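Local coordinates for protein hydrogenase maturation factor (PDB 3VTI) that acts in [NiFe]-hydrogenase maturation, accepting a carbamoyl group from its partner HypF and probably dehydrating it with ATP to form the nitrile precursor of an iron ligand, at residues T34-V39 against F121-G126; N181-K186 against E267-H272; Y261-L266 against A278-E283. All blocks are in the same frame, centred on the assembly; numbering follows the deposited sequence.

Contact 1 is the buried one: two neighbouring antiparallel strands of the N-terminal AIR-synthase-like region, held by backbone and hydroxyl-amide hydrogen bonds, with a second subunit against one face. Contacts 2 and 3 belong to the C-terminal region and share helix 262-270; contact 2 is partly buried and contact 3 a surface contact. Contact 2 uses the end of that helix and the residues after it to meet helix 181-187, mixing CH-pi and aliphatic packing with one lysine-serine bond. Contact 3 sets the earlier turns against strand 279-285, without hydrogen bonds between its segments. These two touch through Lys270 and Met269 at Ala278, whereas contact 1 stands apart, its centre about 25 Å from that of contact 2.

Contact 1 of 3, residues T34-V39 against F121-G126; sequences TDSFTV and FINTSG
Thr34, Ser36, Asn123 and Ser125 gather on one face of this antiparallel strand pair and make a small polar network. Asn123 has CG anti to its backbone N (chi1 180°), and its amide reaches across to strand 34-37: ND2 donates to Ser36 OG at 3.0 Å, nearly straight at 173°, and to Thr34 OG1 at 3.3 Å, with both acceptors in the amide plane. Thr34 OG1 also shares a hydrogen bond with Ser125 OG (3.1 Å). On the other face, Thr124 OG1 hydrogen-bonds Thr57 OG1 and Ala53 O of helix 49-60.

Backbone bonds set the register. Asp35 and Thr124 bond both ways, Asp35 N to Thr124 O at 2.9 Å; Phe37 N reaches Ile122 O at 2.8 Å, while the return bond is weak.

Apolar contacts finish the pair. Thr38 CG2 sits over one face of the Phe121 ring as a CH-pi contact, 3.9 Å from its centroid. Phe37 packs against helix 49-60.

Asp35 OD1, near the magnesium site, forms a salt bridge with Lys110 NZ of the second subunit. The Asn123-centred network thus ties the strands together on the face turned to that subunit, and Ser125 OG carries it across by hydrogen-bonding Ser125 OG there.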
ATOM      1  N   THR C  34     -11.102   9.843   6.658  1.00 39.42           N
ATOM      2  CA  THR C  34     -10.028   8.883   6.477  1.00 39.18           C
ATOM      3  C   THR C  34      -9.254   9.185   5.206  1.00 38.11           C
ATOM      4  O   THR C  34      -9.828   9.650   4.237  1.00 38.37           O
ATOM      5  CB  THR C  34     -10.527   7.417   6.473  1.00 40.35           C
ATOM      6  OG1 THR C  34      -9.394   6.535   6.467  1.00 40.67           O
ATOM      7  CG2 THR C  34     -11.407   7.127   5.256  1.00 40.57           C
ATOM      8  N   ASP C  35      -7.952   8.929   5.226  0.70 37.28           N
ATOM      9  CA  ASP C  35      -7.126   9.057   4.033  0.70 36.67           C
ATOM     10  C   ASP C  35      -5.938   8.097   4.055  0.70 36.96           C
ATOM     11  O   ASP C  35      -5.342   7.850   5.096  0.70 36.25           O
ATOM     12  CB  ASP C  35      -6.629  10.492   3.868  0.70 35.70           C
ATOM     13  CG  ASP C  35      -6.368  10.853   2.418  0.70 35.80           C
ATOM     14  OD1 ASP C  35      -6.668  10.026   1.541  0.70 36.04           O
ATOM     15  OD2 ASP C  35      -5.880  11.971   2.144  0.70 36.47           O
ATOM     16  N   SER C  36      -5.612   7.557   2.887  1.00 38.00           N
ATOM     17  CA  SER C  36      -4.402   6.751   2.709  1.00 39.34           C
ATOM     18  C   SER C  36      -3.310   7.615   2.104  1.00 39.50           C
ATOM     19  O   SER C  36      -3.600   8.614   1.438  1.00 39.25           O
ATOM     20  CB  SER C  36      -4.665   5.535   1.820  1.00 40.11           C
ATOM     21  OG  SER C  36      -5.498   4.597   2.476  1.00 41.02           O
ATOM     22  N   PHE C  37      -2.061   7.231   2.346  1.00 40.45           N
ATOM     23  CA  PHE C  37      -0.910   8.015   1.918  1.00 41.14           C
ATOM     24  C   PHE C  37       0.136   7.122   1.260  1.00 43.07           C
ATOM     25  O   PHE C  37       0.712   6.236   1.897  1.00 44.12           O
ATOM     26  CB  PHE C  37      -0.344   8.785   3.108  1.00 40.64           C
ATOM     27  CG  PHE C  37      -1.307   9.796   3.662  1.00 39.89           C
ATOM     28  CD1 PHE C  37      -1.263  11.121   3.233  1.00 39.00           C
ATOM     29  CD2 PHE C  37      -2.288   9.414   4.577  1.00 39.39           C
ATOM     30  CE1 PHE C  37      -2.159  12.053   3.710  1.00 37.82           C
ATOM     31  CE2 PHE C  37      -3.192  10.342   5.059  1.00 39.37           C
ATOM     32  CZ  PHE C  37      -3.127  11.668   4.627  1.00 38.42           C
ATOM     33  N   THR C  38       0.357   7.357  -0.027  1.00 43.90           N
ATOM     34  CA  THR C  38       1.107   6.433  -0.872  1.00 46.06           C
ATOM     35  C   THR C  38       2.239   7.150  -1.616  1.00 46.95           C
ATOM     36  O   THR C  38       2.757   6.652  -2.608  1.00 48.66           O
ATOM     37  CB  THR C  38       0.168   5.754  -1.891  1.00 46.61           C
ATOM     38  OG1 THR C  38      -0.501   6.761  -2.656  1.00 46.83           O
ATOM     39  CG2 THR C  38      -0.881   4.909  -1.188  1.00 46.36           C
ATOM     40  N   VAL C  39       2.620   8.317  -1.110  1.00 46.53           N
ATOM     41  CA  VAL C  39       3.626   9.175  -1.726  1.00 47.02           C
ATOM     42  C   VAL C  39       4.995   8.481  -1.875  1.00 48.88           C
ATOM     43  O   VAL C  39       5.475   7.835  -0.948  1.00 48.96           O
ATOM     44  CB  VAL C  39       3.772  10.489  -0.908  1.00 45.75           C
ATOM     45  CG1 VAL C  39       4.382  10.210   0.471  1.00 46.05           C
ATOM     46  CG2 VAL C  39       4.596  11.523  -1.658  1.00 46.41           C
ATOM     47  N   PHE C 121       2.909   1.963   3.181  1.00 49.10           N
ATOM     48  CA  PHE C 121       1.741   2.851   3.094  1.00 47.59           C
ATOM     49  C   PHE C 121       1.193   3.122   4.484  1.00 46.69           C
ATOM     50  O   PHE C 121       1.329   2.294   5.388  1.00 47.77           O
ATOM     51  CB  PHE C 121       0.621   2.264   2.223  1.00 47.86           C
ATOM     52  CG  PHE C 121       1.022   2.008   0.798  1.00 49.72           C
ATOM     53  CD1 PHE C 121       1.829   2.906   0.108  1.00 50.25           C
ATOM     54  CD2 PHE C 121       0.569   0.881   0.136  1.00 51.22           C
ATOM     55  CE1 PHE C 121       2.194   2.674  -1.198  1.00 51.73           C
ATOM     56  CE2 PHE C 121       0.929   0.642  -1.176  1.00 52.55           C
ATOM     57  CZ  PHE C 121       1.745   1.532  -1.844  1.00 53.11           C
ATOM     58  N   ILE C 122       0.572   4.285   4.647  1.00 45.10           N
ATOM     59  CA  ILE C 122      -0.052   4.650   5.902  1.00 44.13           C
ATOM     60  C   ILE C 122      -1.469   5.179   5.674  1.00 43.29           C
ATOM     61  O   ILE C 122      -1.704   6.016   4.793  1.00 42.97           O
ATOM     62  CB  ILE C 122       0.795   5.693   6.674  1.00 43.68           C
ATOM     63  CG1 ILE C 122       2.211   5.151   6.919  1.00 45.25           C
ATOM     64  CG2 ILE C 122       0.141   6.049   8.004  1.00 42.45           C
ATOM     65  CD1 ILE C 122       3.260   6.226   7.165  1.00 45.48           C
ATOM     66  N   ASN C 123      -2.411   4.683   6.471  1.00 43.05           N
ATOM     67  CA  ASN C 123      -3.737   5.262   6.527  1.00 42.17           C
ATOM     68  C   ASN C 123      -3.985   5.923   7.871  1.00 41.94           C
ATOM     69  O   ASN C 123      -3.635   5.371   8.914  1.00 43.20           O
ATOM     70  CB  ASN C 123      -4.819   4.218   6.251  1.00 42.74           C
ATOM     71  CG  ASN C 123      -6.219   4.811   6.311  1.00 42.52           C
ATOM     72  OD1 ASN C 123      -6.750   5.071   7.392  1.00 41.47           O
ATOM     73  ND2 ASN C 123      -6.810   5.062   5.148  1.00 43.21           N
ATOM     74  N   THR C 124      -4.596   7.097   7.851  1.00 40.78           N
ATOM     75  CA  THR C 124      -5.010   7.737   9.082  1.00 40.80           C
ATOM     76  C   THR C 124      -6.481   8.097   9.015  1.00 40.90           C
ATOM     77  O   THR C 124      -6.971   8.528   7.959  1.00 40.57           O
ATOM     78  CB  THR C 124      -4.180   9.012   9.399  1.00 40.29           C
ATOM     79  OG1 THR C 124      -4.107   9.854   8.244  1.00 39.23           O
ATOM     80  CG2 THR C 124      -2.781   8.645   9.825  1.00 40.77           C
ATOM     81  N   SER C 125      -7.186   7.901  10.128  1.00 41.24           N
ATOM     82  CA  SER C 125      -8.538   8.446  10.281  1.00 41.67           C
ATOM     83  C   SER C 125      -8.547   9.480  11.391  1.00 41.59           C
ATOM     84  O   SER C 125      -7.675   9.471  12.267  1.00 41.79           O
ATOM     85  CB  SER C 125      -9.559   7.349  10.573  1.00 42.57           C
ATOM     86  OG  SER C 125      -9.492   6.331   9.588  1.00 44.49           O
ATOM     87  N   GLY C 126      -9.535  10.365  11.365  1.00 41.37           N
ATOM     88  CA  GLY C 126      -9.569  11.462  12.310  1.00 41.67           C
ATOM     89  C   GLY C 126     -10.949  11.749  12.839  1.00 42.77           C
ATOM     90  O   GLY C 126     -11.938  11.592  12.119  1.00 43.07           O
TER

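Contact 2 of 3, residues N181-K186 against E267-H272; sequences NGLIEK and EIMKSH
His272 presents one face of its imidazole to Leu183 and an edge to Lys186, and these two approaches organise the contact. Leu183 CB stands almost on the ring normal, 3.8 Å from the ring centroid and only 10° off the perpendicular, a CH-pi contact, while its CA covers the same ring nearer the rim. His272 points toward helix 181-187, with CG anti to the backbone N (chi1 -173°). There NE2 comes within 3.3 Å of Leu183 N, yet the angle is too poor for a hydrogen bond; the imidazole's polar partner is the backbone N of Tyr274, at ND1.

Lys186 passes the ring at its edge, with CD 3.7 Å from His272 CD2 and near the ring plane. Its chain bends at chi3 (86°), which turns CE aside, and NZ ends 3.1 Å from Ser271 OG, to which it donates. That hydroxyl in turn donates to Ile268 O from above the carbonyl plane, forming a short relay from the lysine to the last turn of helix 262-270.

Nearer the backbone, Ile268 CG2 packs on Lys186, 3.6 Å from its CB and closer still to its carbonyl oxygen, whose hydrogen-bond partner is Thr189 OG1. Leu183 CD1 reaches past the ring to Met269 CG at 4.2 Å, an apolar contact.

Helix 181-187 lies between two parts of the chain: Leu183 and Lys186 touch the end of helix 262-270 and the residues after it, with Leu183 also touching Val253; Asn181 and Ile184 touch Ser62 in the loop ahead of strand 66-78, and Asn181 also touches Pro68 on that strand.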
ATOM      1  N   ASN C 181      -5.253  23.253  11.411  1.00 43.26           N
ATOM      2  CA  ASN C 181      -6.341  23.353  12.371  1.00 44.01           C
ATOM      3  C   ASN C 181      -6.258  24.614  13.237  1.00 45.15           C
ATOM      4  O   ASN C 181      -7.290  25.129  13.659  1.00 46.42           O
ATOM      5  CB  ASN C 181      -6.418  22.100  13.234  1.00 43.96           C
ATOM      6  CG  ASN C 181      -5.170  21.877  14.050  1.00 44.55           C
ATOM      7  OD1 ASN C 181      -4.052  22.010  13.551  1.00 44.06           O
ATOM      8  ND2 ASN C 181      -5.354  21.533  15.318  1.00 45.43           N
ATOM      9  N   GLY C 182      -5.037  25.101  13.482  1.00 45.15           N
ATOM     10  CA  GLY C 182      -4.807  26.352  14.204  1.00 46.40           C
ATOM     11  C   GLY C 182      -5.307  27.560  13.428  1.00 46.95           C
ATOM     12  O   GLY C 182      -5.985  28.435  13.986  1.00 48.55           O
ATOM     13  N   LEU C 183      -4.985  27.604  12.135  1.00 45.62           N
ATOM     14  CA  LEU C 183      -5.453  28.654  11.246  1.00 45.63           C
ATOM     15  C   LEU C 183      -6.983  28.622  11.093  1.00 45.64           C
ATOM     16  O   LEU C 183      -7.648  29.665  11.135  1.00 46.61           O
ATOM     17  CB  LEU C 183      -4.758  28.533   9.888  1.00 44.86           C
ATOM     18  CG  LEU C 183      -5.131  29.472   8.737  1.00 44.54           C
ATOM     19  CD1 LEU C 183      -3.911  29.856   7.944  1.00 45.03           C
ATOM     20  CD2 LEU C 183      -6.132  28.811   7.836  1.00 43.38           C
ATOM     21  N   ILE C 184      -7.524  27.423  10.915  1.00 44.48           N
ATOM     22  CA  ILE C 184      -8.967  27.222  10.805  1.00 44.56           C
ATOM     23  C   ILE C 184      -9.695  27.650  12.096  1.00 46.62           C
ATOM     24  O   ILE C 184     -10.740  28.309  12.045  1.00 47.20           O
ATOM     25  CB  ILE C 184      -9.278  25.766  10.371  1.00 43.14           C
ATOM     26  CG1 ILE C 184      -8.803  25.555   8.925  1.00 41.93           C
ATOM     27  CG2 ILE C 184     -10.757  25.455  10.477  1.00 42.74           C
ATOM     28  CD1 ILE C 184      -8.728  24.095   8.465  1.00 41.01           C
ATOM     29  N   GLU C 185      -9.116  27.316  13.247  1.00 47.67           N
ATOM     30  CA  GLU C 185      -9.662  27.754  14.528  1.00 50.35           C
ATOM     31  C   GLU C 185      -9.838  29.288  14.592  1.00 51.99           C
ATOM     32  O   GLU C 185     -10.842  29.787  15.115  1.00 53.32           O
ATOM     33  CB  GLU C 185      -8.787  27.255  15.688  1.00 50.96           C
ATOM     34  CG  GLU C 185      -9.331  27.606  17.088  1.00 54.61           C
ATOM     35  CD  GLU C 185      -8.433  27.109  18.219  1.00 58.24           C
ATOM     36  OE1 GLU C 185      -8.565  25.928  18.628  1.00 59.08           O
ATOM     37  OE2 GLU C 185      -7.592  27.901  18.694  1.00 59.68           O
ATOM     38  N   LYS C 186      -8.867  30.029  14.062  1.00 52.01           N
ATOM     39  CA  LYS C 186      -8.946  31.498  14.061  1.00 54.01           C
ATOM     40  C   LYS C 186      -9.951  32.004  13.030  1.00 53.42           C
ATOM     41  O   LYS C 186     -10.531  33.071  13.203  1.00 55.49           O
ATOM     42  CB  LYS C 186      -7.571  32.152  13.837  1.00 54.33           C
ATOM     43  CG  LYS C 186      -6.556  31.885  14.941  1.00 56.99           C
ATOM     44  CD  LYS C 186      -5.190  32.481  14.602  1.00 60.77           C
ATOM     45  CE  LYS C 186      -5.095  33.951  15.017  1.00 63.95           C
ATOM     46  NZ  LYS C 186      -4.020  34.671  14.269  1.00 65.30           N
ATOM     47  N   GLU C 267      -7.203  39.037   7.057  1.00 54.90           N
ATOM     48  CA  GLU C 267      -6.357  39.505   8.113  1.00 56.78           C
ATOM     49  C   GLU C 267      -6.185  38.469   9.203  1.00 55.70           C
ATOM     50  O   GLU C 267      -5.145  38.388   9.796  1.00 55.82           O
ATOM     51  CB  GLU C 267      -6.817  40.872   8.627  1.00 59.41           C
ATOM     52  CG  GLU C 267      -7.862  40.857   9.687  1.00 62.71           C
ATOM     53  CD  GLU C 267      -7.292  41.061  11.067  1.00 67.22           C
ATOM     54  OE1 GLU C 267      -6.418  41.926  11.202  1.00 69.78           O
ATOM     55  OE2 GLU C 267      -7.708  40.361  12.013  1.00 66.42           O
ATOM     56  N   ILE C 268      -7.194  37.643   9.414  1.00 54.77           N
ATOM     57  CA  ILE C 268      -7.081  36.527  10.340  1.00 53.72           C
ATOM     58  C   ILE C 268      -6.013  35.552   9.865  1.00 52.32           C
ATOM     59  O   ILE C 268      -5.227  35.051  10.671  1.00 52.52           O
ATOM     60  CB  ILE C 268      -8.441  35.799  10.539  1.00 53.45           C
ATOM     61  CG1 ILE C 268      -9.339  36.587  11.499  1.00 54.58           C
ATOM     62  CG2 ILE C 268      -8.238  34.360  11.055  1.00 51.01           C
ATOM     63  CD1 ILE C 268     -10.808  36.210  11.417  1.00 54.26           C
ATOM     64  N   MET C 269      -5.981  35.294   8.560  1.00 51.27           N
ATOM     65  CA  MET C 269      -4.978  34.406   7.988  1.00 49.72           C
ATOM     66  C   MET C 269      -3.603  35.047   8.010  1.00 50.63           C
ATOM     67  O   MET C 269      -2.660  34.433   8.483  1.00 50.24           O
ATOM     68  CB  MET C 269      -5.357  33.967   6.573  1.00 48.39           C
ATOM     69  CG  MET C 269      -6.444  32.927   6.558  1.00 47.17           C
ATOM     70  SD  MET C 269      -6.816  32.268   4.925  1.00 47.56           S
ATOM     71  CE  MET C 269      -7.829  33.574   4.245  1.00 46.16           C
ATOM     72  N   LYS C 270      -3.497  36.285   7.531  1.00 52.25           N
ATOM     73  CA  LYS C 270      -2.195  36.971   7.448  1.00 53.77           C
ATOM     74  C   LYS C 270      -1.467  37.139   8.787  1.00 54.90           C
ATOM     75  O   LYS C 270      -0.264  37.396   8.816  1.00 55.57           O
ATOM     76  CB  LYS C 270      -2.321  38.325   6.735  1.00 55.27           C
ATOM     77  CG  LYS C 270      -2.282  38.210   5.214  1.00 55.48           C
ATOM     78  CD  LYS C 270      -1.845  39.509   4.547  1.00 57.86           C
ATOM     79  CE  LYS C 270      -1.666  39.324   3.034  1.00 58.10           C
ATOM     80  NZ  LYS C 270      -0.649  38.275   2.652  1.00 55.53           N
ATOM     81  N   SER C 271      -2.201  36.994   9.886  1.00 55.35           N
ATOM     82  CA  SER C 271      -1.625  37.140  11.213  1.00 56.79           C
ATOM     83  C   SER C 271      -1.328  35.765  11.820  1.00 55.31           C
ATOM     84  O   SER C 271      -1.042  35.654  13.016  1.00 56.27           O
ATOM     85  CB  SER C 271      -2.571  37.937  12.110  1.00 58.45           C
ATOM     86  OG  SER C 271      -3.709  37.152  12.432  1.00 58.82           O
ATOM     87  N   HIS C 272      -1.398  34.727  10.988  1.00 53.11           N
ATOM     88  CA  HIS C 272      -1.099  33.359  11.401  1.00 51.69           C
ATOM     89  C   HIS C 272       0.088  32.817  10.609  1.00 51.19           C
ATOM     90  O   HIS C 272       0.194  33.044   9.403  1.00 50.88           O
ATOM     91  CB  HIS C 272      -2.322  32.466  11.214  1.00 50.11           C
ATOM     92  CG  HIS C 272      -2.158  31.083  11.766  1.00 48.88           C
ATOM     93  ND1 HIS C 272      -1.457  30.097  11.109  1.00 46.33           N
ATOM     94  CD2 HIS C 272      -2.613  30.521  12.909  1.00 48.71           C
ATOM     95  CE1 HIS C 272      -1.481  28.989  11.826  1.00 45.02           C
ATOM     96  NE2 HIS C 272      -2.179  29.220  12.923  1.00 46.52           N
TER

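Contact 3 of 3, residues Y261-L266 against A278-E283; sequences YAEKAL and AEIIGE
Leu266 lays its CD1 methyl over the flat Ala278-Glu279 peptide group, 3.5 Å from Ala278 O and 3.8 Å from Glu279 N, so that the methyl rests on the peptide's face. The other flat group is the carboxylate of Glu263: Ile280 CD1 approaches it from well out of its plane, nearer OE2 (3.4 Å) than OE1. The two side chains cross at about a right angle, and the bend of Glu263 at chi2 (-46°) brings its CD back toward the strand although its CB points away.

Leu266 has CG anti to its backbone N (chi1 -174°), which directs the branch across to strand 279-285. CD1 also meets Ala278 CB at 3.8 Å, and CD2 faces Ile280 CG1 more loosely at 4.3 Å.

This is a helix lying on a sheet in the C-terminal AIR-synthase-like region: helix 262-270 leads through a short connection into strand 279-285, and the axes of the short segments 262-266 and 279-283 approach to 9.0 Å, their N-to-C directions at 133°. The strand runs between strands 146-149 and 219-223, with a classic beta bulge where Ile281 and Gly282 face Val147.

Leu266 touches Leu148 and Ala262 touches Ile146 on strand 146-149; Ala262 and Ala265 reach Val257 as well. One turn further along the helix, Lys270 NZ donates to Ala278 O, the same carbonyl that Leu266 CD1 covers.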
ATOM      1  N   TYR C 261     -17.254  39.804   5.170  1.00 62.61           N
ATOM      2  CA  TYR C 261     -16.286  39.250   6.120  1.00 60.54           C
ATOM      3  C   TYR C 261     -14.956  38.851   5.494  1.00 58.28           C
ATOM      4  O   TYR C 261     -14.052  38.387   6.195  1.00 56.84           O
ATOM      5  CB  TYR C 261     -16.910  38.086   6.902  1.00 59.55           C
ATOM      6  CG  TYR C 261     -18.070  38.524   7.758  1.00 61.50           C
ATOM      7  CD1 TYR C 261     -17.891  38.840   9.103  1.00 62.30           C
ATOM      8  CD2 TYR C 261     -19.349  38.659   7.213  1.00 62.92           C
ATOM      9  CE1 TYR C 261     -18.964  39.264   9.886  1.00 64.23           C
ATOM     10  CE2 TYR C 261     -20.419  39.073   7.981  1.00 64.24           C
ATOM     11  CZ  TYR C 261     -20.221  39.372   9.315  1.00 65.31           C
ATOM     12  OH  TYR C 261     -21.290  39.776  10.069  1.00 67.87           O
ATOM     13  N   ALA C 262     -14.835  39.070   4.187  1.00 58.01           N
ATOM     14  CA  ALA C 262     -13.639  38.687   3.434  1.00 56.67           C
ATOM     15  C   ALA C 262     -12.370  39.389   3.904  1.00 56.98           C
ATOM     16  O   ALA C 262     -11.320  38.757   4.031  1.00 55.36           O
ATOM     17  CB  ALA C 262     -13.855  38.912   1.944  1.00 57.15           C
ATOM     18  N   GLU C 263     -12.468  40.692   4.146  1.00 59.48           N
ATOM     19  CA  GLU C 263     -11.342  41.471   4.651  1.00 60.76           C
ATOM     20  C   GLU C 263     -10.867  40.943   6.009  1.00 59.89           C
ATOM     21  O   GLU C 263      -9.658  40.846   6.264  1.00 59.15           O
ATOM     22  CB  GLU C 263     -11.683  42.976   4.725  1.00 63.75           C
ATOM     23  CG  GLU C 263     -11.847  43.693   3.353  1.00 67.02           C
ATOM     24  CD  GLU C 263     -10.726  43.369   2.334  1.00 68.98           C
ATOM     25  OE1 GLU C 263      -9.536  43.289   2.730  1.00 68.64           O
ATOM     26  OE2 GLU C 263     -11.033  43.203   1.125  1.00 70.30           O
ATOM     27  N   LYS C 264     -11.823  40.587   6.867  1.00 60.14           N
ATOM     28  CA  LYS C 264     -11.517  40.049   8.187  1.00 59.74           C
ATOM     29  C   LYS C 264     -10.876  38.683   8.086  1.00 57.08           C
ATOM     30  O   LYS C 264      -9.973  38.370   8.852  1.00 57.09           O
ATOM     31  CB  LYS C 264     -12.771  39.977   9.060  1.00 60.96           C
ATOM     32  CG  LYS C 264     -13.234  41.345   9.574  1.00 64.62           C
ATOM     33  CD  LYS C 264     -14.613  41.273  10.237  1.00 66.34           C
ATOM     34  CE  LYS C 264     -15.392  42.587  10.096  1.00 69.84           C
ATOM     35  NZ  LYS C 264     -14.678  43.737  10.724  1.00 71.81           N
ATOM     36  N   ALA C 265     -11.336  37.877   7.130  1.00 55.38           N
ATOM     37  CA  ALA C 265     -10.806  36.532   6.922  1.00 52.73           C
ATOM     38  C   ALA C 265      -9.360  36.561   6.435  1.00 51.86           C
ATOM     39  O   ALA C 265      -8.553  35.715   6.818  1.00 50.51           O
ATOM     40  CB  ALA C 265     -11.677  35.766   5.948  1.00 51.84           C
ATOM     41  N   LEU C 266      -9.044  37.542   5.592  1.00 52.80           N
ATOM     42  CA  LEU C 266      -7.685  37.728   5.094  1.00 52.38           C
ATOM     43  C   LEU C 266      -6.749  38.139   6.221  1.00 53.00           C
ATOM     44  O   LEU C 266      -5.647  37.612   6.357  1.00 52.03           O
ATOM     45  CB  LEU C 266      -7.663  38.782   3.989  1.00 53.35           C
ATOM     46  CG  LEU C 266      -6.308  38.962   3.304  1.00 52.97           C
ATOM     47  CD1 LEU C 266      -5.928  37.701   2.531  1.00 50.00           C
ATOM     48  CD2 LEU C 266      -6.334  40.174   2.397  1.00 53.57           C
ATOM     49  N   ALA C 278      -1.498  34.648   2.206  1.00 47.46           N
ATOM     50  CA  ALA C 278      -2.917  34.564   1.850  1.00 46.86           C
ATOM     51  C   ALA C 278      -3.345  35.683   0.919  1.00 48.14           C
ATOM     52  O   ALA C 278      -2.850  36.809   1.013  1.00 49.45           O
ATOM     53  CB  ALA C 278      -3.782  34.556   3.090  1.00 46.69           C
ATOM     54  N   GLU C 279      -4.268  35.354   0.017  1.00 48.01           N
ATOM     55  CA  GLU C 279      -4.865  36.321  -0.899  1.00 49.39           C
ATOM     56  C   GLU C 279      -6.347  36.039  -1.148  1.00 48.96           C
ATOM     57  O   GLU C 279      -6.781  34.888  -1.190  1.00 47.52           O
ATOM     58  CB  GLU C 279      -4.129  36.328  -2.252  1.00 50.03           C
ATOM     59  CG  GLU C 279      -2.621  36.624  -2.208  1.00 52.23           C
ATOM     60  CD  GLU C 279      -2.271  38.114  -2.093  1.00 56.64           C
ATOM     61  OE1 GLU C 279      -1.075  38.440  -2.287  1.00 58.53           O
ATOM     62  OE2 GLU C 279      -3.169  38.954  -1.815  1.00 57.72           O
ATOM     63  N   ILE C 280      -7.114  37.118  -1.297  1.00 50.50           N
ATOM     64  CA  ILE C 280      -8.409  37.096  -1.954  1.00 50.67           C
ATOM     65  C   ILE C 280      -8.111  36.783  -3.421  1.00 50.92           C
ATOM     66  O   ILE C 280      -7.351  37.511  -4.064  1.00 51.73           O
ATOM     67  CB  ILE C 280      -9.098  38.489  -1.843  1.00 52.93           C
ATOM     68  CG1 ILE C 280      -9.403  38.827  -0.372  1.00 53.35           C
ATOM     69  CG2 ILE C 280     -10.352  38.570  -2.731  1.00 52.99           C
ATOM     70  CD1 ILE C 280      -9.983  40.210  -0.146  1.00 53.61           C
ATOM     71  N   ILE C 281      -8.690  35.704  -3.944  1.00 50.17           N
ATOM     72  CA  ILE C 281      -8.369  35.261  -5.308  1.00 50.86           C
ATOM     73  C   ILE C 281      -9.534  35.293  -6.308  1.00 52.81           C
ATOM     74  O   ILE C 281      -9.309  35.251  -7.515  1.00 53.52           O
ATOM     75  CB  ILE C 281      -7.701  33.857  -5.338  1.00 48.95           C
ATOM     76  CG1 ILE C 281      -8.625  32.800  -4.723  1.00 47.26           C
ATOM     77  CG2 ILE C 281      -6.330  33.898  -4.648  1.00 48.10           C
ATOM     78  CD1 ILE C 281      -8.277  31.375  -5.085  1.00 44.99           C
ATOM     79  N   GLY C 282     -10.767  35.370  -5.813  1.00 53.87           N
ATOM     80  CA  GLY C 282     -11.918  35.335  -6.694  1.00 55.86           C
ATOM     81  C   GLY C 282     -13.263  35.573  -6.048  1.00 57.62           C
ATOM     82  O   GLY C 282     -13.351  36.045  -4.910  1.00 57.62           O
ATOM     83  N   GLU C 283     -14.312  35.235  -6.800  1.00 59.44           N
ATOM     84  CA  GLU C 283     -15.703  35.495  -6.430  1.00 61.54           C
ATOM     85  C   GLU C 283     -16.592  34.368  -6.963  1.00 61.74           C
ATOM     86  O   GLU C 283     -16.367  33.851  -8.055  1.00 61.69           O
ATOM     87  CB  GLU C 283     -16.175  36.857  -6.993  1.00 64.11           C
ATOM     88  CG  GLU C 283     -17.463  37.384  -6.363  1.00 67.02           C
ATOM     89  CD  GLU C 283     -17.969  38.701  -6.966  1.00 72.30           C
ATOM     90  OE1 GLU C 283     -18.305  38.732  -8.175  1.00 75.03           O
ATOM     91  OE2 GLU C 283     -18.069  39.702  -6.218  1.00 72.86           O
TER